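Local coordinates for fibrillarin-like rRNA/tRNA 2'-O-methyltransferase (Aeropyrum pernix, PDB 4DF3), which probably uses S-adenosylmethionine to methylate ribose 2'-hydroxyls of rRNA and tRNA at sites chosen by a guide RNA, at residues G41-R46 with Y52-A57. The protein carries 2 engineered substitutions. Residues are numbered along the deposited sequence; the frame is centred on the assembly and turned at random.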
# COMPACT_ATOMS: atom_id res chain seq x y z
N GLY A 41 16.86 -0.71 1.48
CA GLY A 41 17.70 -0.83 2.66
C GLY A 41 16.92 -1.26 3.89
O GLY A 41 17.28 -0.88 5.04
N GLU A 42 15.84 -2.04 3.71
CA GLU A 42 15.06 -2.45 4.87
C GLU A 42 15.94 -3.50 5.58
O GLU A 42 16.88 -4.06 5.02
CB GLU A 42 13.64 -3.01 4.53
CG GLU A 42 13.62 -4.28 3.67
CD GLU A 42 13.92 -4.09 2.17
OE1 GLU A 42 14.35 -3.01 1.74
OE2 GLU A 42 13.75 -5.03 1.40
N ARG A 43 15.64 -3.73 6.82
CA ARG A 43 16.40 -4.73 7.52
C ARG A 43 15.72 -6.06 7.25
O ARG A 43 14.52 -6.08 6.97
CB ARG A 43 16.44 -4.37 8.98
CG ARG A 43 17.14 -3.05 9.16
CD ARG A 43 17.34 -2.71 10.55
NE ARG A 43 16.10 -2.76 11.31
CZ ARG A 43 16.06 -2.72 12.64
NH1 ARG A 43 17.19 -2.68 13.35
NH2 ARG A 43 14.90 -2.75 13.26
N ILE A 44 16.51 -7.14 7.35
CA ILE A 44 16.10 -8.51 7.04
C ILE A 44 16.37 -9.36 8.28
O ILE A 44 17.38 -9.15 8.97
CB ILE A 44 16.79 -9.06 5.78
CG1 ILE A 44 16.12 -8.53 4.49
CG2 ILE A 44 16.58 -10.55 5.63
CD1 ILE A 44 16.25 -7.15 4.29
N PHE A 45 15.44 -10.26 8.56
CA PHE A 45 15.47 -11.13 9.71
C PHE A 45 15.35 -12.57 9.20
O PHE A 45 14.67 -12.79 8.23
CB PHE A 45 14.21 -10.90 10.61
CG PHE A 45 13.86 -9.46 10.88
CD1 PHE A 45 14.74 -8.65 11.59
CD2 PHE A 45 12.61 -8.93 10.51
CE1 PHE A 45 14.40 -7.33 11.95
CE2 PHE A 45 12.26 -7.58 10.81
CZ PHE A 45 13.13 -6.76 11.50
N ARG A 46 15.98 -13.54 9.89
CA ARG A 46 15.76 -14.96 9.68
C ARG A 46 15.23 -15.62 10.95
O ARG A 46 15.73 -15.38 12.06
CB ARG A 46 17.04 -15.73 9.25
CG ARG A 46 17.47 -15.43 7.82
CD ARG A 46 18.75 -16.25 7.38
NE ARG A 46 18.60 -17.69 7.59
CZ ARG A 46 18.08 -18.54 6.70
NH1 ARG A 46 17.69 -18.11 5.49
NH2 ARG A 46 18.00 -19.85 6.98
N TYR A 52 12.47 -12.75 6.49
CA TYR A 52 11.41 -11.71 6.62
C TYR A 52 12.05 -10.37 6.34
O TYR A 52 13.23 -10.14 6.65
CB TYR A 52 10.81 -11.72 8.06
CG TYR A 52 10.11 -13.03 8.37
CD1 TYR A 52 8.79 -13.19 8.14
CD2 TYR A 52 10.85 -14.13 8.90
CE1 TYR A 52 8.12 -14.44 8.39
CE2 TYR A 52 10.20 -15.38 9.17
CZ TYR A 52 8.87 -15.50 8.94
OH TYR A 52 8.26 -16.69 9.19
N ARG A 53 11.24 -9.45 5.85
CA ARG A 53 11.70 -8.14 5.49
C ARG A 53 10.95 -7.18 6.45
O ARG A 53 9.73 -7.14 6.43
CB ARG A 53 11.27 -7.78 4.06
CG ARG A 53 11.86 -8.62 2.89
CD ARG A 53 11.20 -8.20 1.55
NE ARG A 53 11.36 -6.83 1.30
CZ ARG A 53 10.41 -5.98 0.96
NH1 ARG A 53 9.14 -6.35 0.74
NH2 ARG A 53 10.79 -4.76 0.74
N GLU A 54 11.69 -6.41 7.24
CA GLU A 54 11.04 -5.40 8.06
C GLU A 54 10.17 -4.44 7.20
O GLU A 54 10.60 -3.98 6.17
CB GLU A 54 12.07 -4.60 8.87
CG GLU A 54 11.45 -3.60 9.77
CD GLU A 54 12.55 -2.78 10.52
OE1 GLU A 54 13.32 -2.09 9.88
OE2 GLU A 54 12.70 -2.93 11.73
N TRP A 55 8.94 -4.20 7.65
CA TRP A 55 8.05 -3.31 7.00
C TRP A 55 8.03 -2.02 7.84
O TRP A 55 7.24 -1.88 8.78
CB TRP A 55 6.67 -3.93 6.88
CG TRP A 55 5.73 -3.19 5.92
CD1 TRP A 55 6.02 -2.11 5.16
CD2 TRP A 55 4.40 -3.57 5.59
NE1 TRP A 55 4.91 -1.75 4.38
CE2 TRP A 55 3.91 -2.64 4.65
CE3 TRP A 55 3.57 -4.64 6.00
CZ2 TRP A 55 2.64 -2.71 4.10
CZ3 TRP A 55 2.26 -4.71 5.48
CH2 TRP A 55 1.80 -3.72 4.54
N ASN A 56 8.84 -1.05 7.44
CA ASN A 56 9.09 0.11 8.33
C ASN A 56 7.97 1.14 8.10
O ASN A 56 7.85 1.67 7.01
CB ASN A 56 10.40 0.74 7.86
CG ASN A 56 10.82 1.96 8.71
OD1 ASN A 56 10.10 2.38 9.65
ND2 ASN A 56 12.01 2.49 8.41
N ALA A 57 7.12 1.39 9.11
CA ALA A 57 6.01 2.25 8.95
C ALA A 57 6.43 3.71 8.72
O ALA A 57 5.62 4.53 8.28
CB ALA A 57 5.11 2.14 10.21
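F45 and Y52 form the antiparallel hydrogen-bonded pair of a beta hairpin, whose strands 44-47 and 50-54 belong to the five-stranded antiparallel N-terminal sheet of this fibrillarin, 50-54 running beside 26-31. Both main-chain bonds of the pair are nearly straight: F45 N reaches Y52 O at 2.9 Å, and Y52 N reaches F45 O at 2.8 Å. Two residues further, E54 N gives its hydrogen to R43 O. I44 and R53 between them are a non-hydrogen-bonded pair, where the CA of I44 adds a CH...O contact to Y52 O.

Two salt bridges join the segments at the open end of the hairpin, away from its turn. R43 grips E54 side-on: NH2 meets the syn side of E54 OE2 at 2.7 Å and 176°, while NE takes OE1 at 3.2 Å from above the carboxylate plane. A bend at chi3 (-53°) turns the guanidinium edge to E54, whose chain stays extended. A leucine at R43 would probably leave the largely buried E54 carboxylate without its main countercharge, since R27 offers E54 OE2 just a long, weak ion pair.

E42 and R53 pair on the I44 side of the sheet. R53 NE donates to E42 OE2 at 3.0 Å, on the anti side but 35° out of the carboxylate plane, and NH2 adds a weak bond to the same atom. The E42 carboxylate is also fed by backbone nitrogens, V39 N on OE2 and Y40 N on OE1. The R53 nitrogens have further partners: NH1 makes a salt bridge to D97 and NH2 bonds S93 OG, tying the hairpin to helix 90-99, which begins at the S-adenosylmethionine-binding T90.

Next to the R43–E54 bridge the F45 ring crosses the E54 chain obliquely, with F45 CZ 3.6 Å from E54 CB.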